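Local coordinates for phosphate-specific transport system accessory protein PhoU homolog (Streptococcus pneumoniae, PDB 2I0M) that probably takes part in regulating phosphate uptake, as a homodimeric, zinc-binding, all-helical accessory protein of the phosphate transport system, at residues V74-S86 with C201-V213. Numbering follows the deposited sequence.
Sequences VSDLRFVISIMSS and CERLVYLETGELV
The C-terminal end of helix 177-209 is met by Arg78 of the antiparallel helix 74-105, which packs against Tyr206, Leu207 and Gly210. Arg78 NH2 donates to Leu207 O (2.7 Å) close to the guanidinium plane, with an N-H...O angle of 153°, while NE adds weak bonds to Leu207 O and Tyr206 O. The arginine thus takes up carbonyls of the last helical turn, where the negative end of the helix dipole would suit its charge. Gly210, the first residue to leave the helix, has positive phi, and its CA lies over one face of the guanidinium. Bends at chi2 and chi3 carry the Arg78 chain across Tyr206, so that CD makes a CH-pi contact with the ring face, 4.2 Å from the centroid; guanidinium and ring stand 81° apart.

Helices 74-105 and 177-209 are long helices of this all-helical fold, and their segments run antiparallel (171°) with axes 9.2 Å apart, in knobs-into-holes packing. Leu207 fits among Ser75, Arg78, Phe79 and Ser82, its CD1 reaching Phe79 CB at 4.1 Å. One turn earlier, Arg203 fills the hole formed by Ile81, Ser82, Ser85 and Ser86. Its CG, anti to the backbone N, leans on Ser82 CA at 3.7 Å, and the bent chain then brings NH2 3.2 Å above the plane of the Tyr206 ring, over its centre. Ile81 CG2 and Leu212 CD1 cover opposite guanidinium faces, and NH1 forms a salt bridge with Glu60 of the second subunit. Three of the four residues lining the hole are serines: Ser82 OG turns back to Arg78 O, meeting it from the opposite face to Ser82 N, yet also lies at the edge of the Tyr206 ring.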
loop_
_atom_site.group_PDB
_atom_site.type_symbol
_atom_site.label_atom_id
_atom_site.label_comp_id
_atom_site.label_asym_id
_atom_site.label_seq_id
_atom_site.Cartn_x
_atom_site.Cartn_y
_atom_site.Cartn_z
ATOM N N VAL A 74 23.237 -6.732 13.997
ATOM C CA VAL A 74 22.810 -5.490 13.318
ATOM C C VAL A 74 22.270 -5.599 11.878
ATOM O O VAL A 74 21.060 -5.545 11.669
ATOM C CB VAL A 74 23.916 -4.377 13.421
ATOM C CG1 VAL A 74 23.947 -3.774 14.829
ATOM C CG2 VAL A 74 25.305 -4.918 13.033
ATOM N N SER A 75 23.166 -5.741 10.902
ATOM C CA SER A 75 22.796 -5.821 9.486
ATOM C C SER A 75 21.944 -7.040 9.137
ATOM O O SER A 75 21.227 -7.036 8.135
ATOM C CB SER A 75 24.049 -5.814 8.600
ATOM O OG SER A 75 24.607 -4.513 8.518
ATOM N N ASP A 76 22.036 -8.081 9.956
ATOM C CA ASP A 76 21.306 -9.317 9.708
ATOM C C ASP A 76 19.890 -9.150 10.216
ATOM O O ASP A 76 18.960 -9.802 9.751
ATOM C CB ASP A 76 21.995 -10.492 10.410
ATOM C CG ASP A 76 23.465 -10.634 10.017
ATOM O OD1 ASP A 76 23.800 -10.475 8.821
ATOM O OD2 ASP A 76 24.289 -10.908 10.911
ATOM N N LEU A 77 19.745 -8.252 11.179
ATOM C CA LEU A 77 18.461 -7.939 11.761
ATOM C C LEU A 77 17.654 -7.113 10.768
ATOM O O LEU A 77 16.498 -7.415 10.480
ATOM C CB LEU A 77 18.683 -7.176 13.061
ATOM C CG LEU A 77 17.606 -7.201 14.135
ATOM C CD1 LEU A 77 16.764 -5.927 14.061
ATOM C CD2 LEU A 77 16.755 -8.472 14.049
ATOM N N ARG A 78 18.296 -6.079 10.238
ATOM C CA ARG A 78 17.731 -5.255 9.180
ATOM C C ARG A 78 17.358 -6.112 7.985
ATOM O O ARG A 78 16.378 -5.833 7.300
ATOM C CB ARG A 78 18.721 -4.161 8.754
ATOM C CG ARG A 78 19.187 -3.282 9.917
ATOM C CD ARG A 78 19.378 -1.834 9.501
ATOM N NE ARG A 78 20.448 -1.660 8.520
ATOM C CZ ARG A 78 21.734 -1.490 8.815
ATOM N NH1 ARG A 78 22.148 -1.493 10.076
ATOM N NH2 ARG A 78 22.615 -1.333 7.838
ATOM N N PHE A 79 18.129 -7.167 7.760
ATOM C CA PHE A 79 17.914 -8.031 6.616
ATOM C C PHE A 79 16.625 -8.819 6.753
ATOM O O PHE A 79 15.761 -8.702 5.918
ATOM C CB PHE A 79 19.094 -8.977 6.356
ATOM C CG PHE A 79 18.837 -9.931 5.227
ATOM C CD1 PHE A 79 19.036 -9.532 3.905
ATOM C CD2 PHE A 79 18.343 -11.206 5.473
ATOM C CE1 PHE A 79 18.788 -10.392 2.857
ATOM C CE2 PHE A 79 18.076 -12.067 4.433
ATOM C CZ PHE A 79 18.302 -11.666 3.118
ATOM N N VAL A 80 16.515 -9.620 7.808
ATOM C CA VAL A 80 15.327 -10.439 8.055
ATOM C C VAL A 80 14.047 -9.561 8.121
ATOM O O VAL A 80 12.993 -9.953 7.599
ATOM C CB VAL A 80 15.522 -11.328 9.312
ATOM C CG1 VAL A 80 14.250 -12.038 9.699
ATOM C CG2 VAL A 80 16.630 -12.336 9.080
ATOM N N ILE A 81 14.159 -8.373 8.724
ATOM C CA ILE A 81 13.047 -7.413 8.788
ATOM C C ILE A 81 12.659 -6.941 7.382
ATOM O O ILE A 81 11.490 -6.733 7.090
ATOM C CB ILE A 81 13.394 -6.185 9.686
ATOM C CG1 ILE A 81 13.514 -6.599 11.170
ATOM C CG2 ILE A 81 12.346 -5.061 9.520
ATOM C CD1 ILE A 81 13.987 -5.474 12.125
ATOM N N SER A 82 13.651 -6.792 6.513
ATOM C CA SER A 82 13.430 -6.366 5.139
ATOM C C SER A 82 12.712 -7.431 4.310
ATOM O O SER A 82 11.892 -7.106 3.474
ATOM C CB SER A 82 14.761 -5.997 4.476
ATOM O OG SER A 82 15.369 -4.910 5.149
ATOM N N ILE A 83 13.052 -8.697 4.527
ATOM C CA ILE A 83 12.401 -9.807 3.839
ATOM C C ILE A 83 10.932 -9.915 4.299
ATOM O O ILE A 83 10.029 -10.009 3.469
ATOM C CB ILE A 83 13.159 -11.133 4.066
ATOM C CG1 ILE A 83 14.594 -11.075 3.484
ATOM C CG2 ILE A 83 12.344 -12.320 3.566
ATOM C CD1 ILE A 83 14.747 -11.179 1.943
ATOM N N MET A 84 10.702 -9.844 5.610
ATOM C CA MET A 84 9.351 -9.931 6.180
ATOM C C MET A 84 8.452 -8.845 5.626
ATOM O O MET A 84 7.341 -9.110 5.189
ATOM C CB MET A 84 9.385 -9.821 7.697
ATOM C CG MET A 84 9.895 -11.058 8.397
ATOM S SD MET A 84 9.394 -11.123 10.141
ATOM C CE MET A 84 10.836 -11.845 10.878
ATOM N N SER A 85 8.969 -7.626 5.615
ATOM C CA SER A 85 8.244 -6.470 5.119
ATOM C C SER A 85 8.045 -6.520 3.605
ATOM O O SER A 85 6.987 -6.177 3.114
ATOM C CB SER A 85 8.997 -5.201 5.529
ATOM O OG SER A 85 8.806 -4.168 4.571
ATOM N N SER A 86 9.059 -6.956 2.868
ATOM C CA SER A 86 8.990 -6.974 1.423
ATOM C C SER A 86 8.131 -8.120 0.865
ATOM O O SER A 86 7.521 -7.981 -0.190
ATOM C CB SER A 86 10.401 -7.016 0.807
ATOM O OG SER A 86 11.138 -5.833 1.078
ATOM N N CYS A 201 12.029 -0.909 -2.622
ATOM C CA CYS A 201 13.193 -0.050 -2.839
ATOM C C CYS A 201 13.653 0.725 -1.600
ATOM O O CYS A 201 14.827 0.718 -1.281
ATOM C CB CYS A 201 12.947 0.890 -4.029
ATOM S SG CYS A 201 12.882 0.046 -5.642
ATOM N N GLU A 202 12.725 1.388 -0.907
ATOM C CA GLU A 202 13.030 2.118 0.336
ATOM C C GLU A 202 13.552 1.202 1.444
ATOM O O GLU A 202 14.458 1.566 2.177
ATOM C CB GLU A 202 11.802 2.868 0.855
ATOM C CG GLU A 202 11.243 3.911 -0.103
ATOM C CD GLU A 202 10.088 4.710 0.497
ATOM O OE1 GLU A 202 10.173 5.951 0.516
ATOM O OE2 GLU A 202 9.090 4.098 0.943
ATOM N N ARG A 203 12.959 0.023 1.560
ATOM C CA ARG A 203 13.419 -1.027 2.474
ATOM C C ARG A 203 14.869 -1.423 2.185
ATOM O O ARG A 203 15.644 -1.715 3.092
ATOM C CB ARG A 203 12.513 -2.262 2.323
ATOM C CG ARG A 203 12.492 -3.191 3.507
ATOM C CD ARG A 203 11.493 -2.740 4.596
ATOM N NE ARG A 203 12.197 -2.188 5.747
ATOM C CZ ARG A 203 11.655 -1.923 6.930
ATOM N NH1 ARG A 203 10.372 -2.166 7.167
ATOM N NH2 ARG A 203 12.427 -1.417 7.884
ATOM N N LEU A 204 15.213 -1.440 0.903
ATOM C CA LEU A 204 16.581 -1.712 0.462
ATOM C C LEU A 204 17.524 -0.574 0.885
ATOM O O LEU A 204 18.659 -0.831 1.311
ATOM C CB LEU A 204 16.594 -1.919 -1.055
ATOM C CG LEU A 204 17.430 -2.985 -1.778
ATOM C CD1 LEU A 204 17.768 -4.185 -0.892
ATOM C CD2 LEU A 204 16.696 -3.437 -3.069
ATOM N N VAL A 205 17.058 0.675 0.810
ATOM C CA VAL A 205 17.930 1.781 1.237
ATOM C C VAL A 205 18.148 1.725 2.754
ATOM O O VAL A 205 19.268 1.914 3.216
ATOM C CB VAL A 205 17.540 3.201 0.650
ATOM C CG1 VAL A 205 16.113 3.533 0.911
ATOM C CG2 VAL A 205 18.428 4.321 1.225
ATOM N N TYR A 206 17.082 1.409 3.496
ATOM C CA TYR A 206 17.126 1.164 4.936
ATOM C C TYR A 206 18.109 0.055 5.318
ATOM O O TYR A 206 18.740 0.103 6.372
ATOM C CB TYR A 206 15.717 0.826 5.448
ATOM C CG TYR A 206 15.677 -0.082 6.653
ATOM C CD1 TYR A 206 15.662 0.440 7.955
ATOM C CD2 TYR A 206 15.646 -1.464 6.493
ATOM C CE1 TYR A 206 15.621 -0.413 9.076
ATOM C CE2 TYR A 206 15.610 -2.317 7.582
ATOM C CZ TYR A 206 15.587 -1.795 8.866
ATOM O OH TYR A 206 15.556 -2.675 9.927
ATOM N N LEU A 207 18.220 -0.950 4.462
ATOM C CA LEU A 207 19.110 -2.074 4.713
ATOM C C LEU A 207 20.591 -1.637 4.657
ATOM O O LEU A 207 21.390 -1.988 5.527
ATOM C CB LEU A 207 18.779 -3.216 3.740
ATOM C CG LEU A 207 19.591 -4.512 3.702
ATOM C CD1 LEU A 207 19.732 -5.157 5.082
ATOM C CD2 LEU A 207 18.980 -5.471 2.702
ATOM N N GLU A 208 20.949 -0.841 3.661
ATOM C CA GLU A 208 22.311 -0.352 3.557
ATOM C C GLU A 208 22.587 0.779 4.535
ATOM O O GLU A 208 23.681 0.892 5.077
ATOM C CB GLU A 208 22.626 0.095 2.131
ATOM C CG GLU A 208 24.098 0.516 1.974
ATOM C CD GLU A 208 24.669 0.254 0.601
ATOM O OE1 GLU A 208 23.923 0.300 -0.388
ATOM O OE2 GLU A 208 25.887 0.009 0.514
ATOM N N THR A 209 21.564 1.588 4.774
ATOM C CA THR A 209 21.665 2.838 5.504
ATOM C C THR A 209 21.430 2.673 7.008
ATOM O O THR A 209 22.177 3.217 7.815
ATOM C CB THR A 209 20.683 3.842 4.867
ATOM O OG1 THR A 209 21.307 4.413 3.708
ATOM C CG2 THR A 209 20.281 4.943 5.807
ATOM N N GLY A 210 20.405 1.918 7.385
ATOM C CA GLY A 210 20.048 1.743 8.793
ATOM C C GLY A 210 18.845 2.574 9.204
ATOM O O GLY A 210 18.398 2.516 10.346
ATOM N N GLU A 211 18.326 3.347 8.257
ATOM C CA GLU A 211 17.209 4.241 8.486
ATOM C C GLU A 211 16.244 4.117 7.322
ATOM O O GLU A 211 16.650 4.165 6.163
ATOM C CB GLU A 211 17.706 5.684 8.593
ATOM C CG GLU A 211 16.626 6.715 8.951
ATOM C CD GLU A 211 17.204 8.035 9.435
ATOM O OE1 GLU A 211 18.449 8.120 9.633
ATOM O OE2 GLU A 211 16.413 8.997 9.625
ATOM N N LEU A 212 14.963 3.947 7.631
ATOM C CA LEU A 212 13.932 3.994 6.603
ATOM C C LEU A 212 13.677 5.465 6.302
ATOM O O LEU A 212 13.325 6.237 7.195
ATOM C CB LEU A 212 12.656 3.267 7.057
ATOM C CG LEU A 212 11.612 2.881 5.988
ATOM C CD1 LEU A 212 12.171 1.922 4.918
ATOM C CD2 LEU A 212 10.337 2.305 6.633
ATOM N N VAL A 213 13.923 5.855 5.057
ATOM C CA VAL A 213 13.689 7.221 4.613
ATOM C C VAL A 213 12.554 7.211 3.601
ATOM O O VAL A 213 12.295 6.189 2.954
ATOM C CB VAL A 213 14.968 7.892 3.996
ATOM C CG1 VAL A 213 16.228 7.533 4.791
ATOM C CG2 VAL A 213 15.140 7.543 2.514
#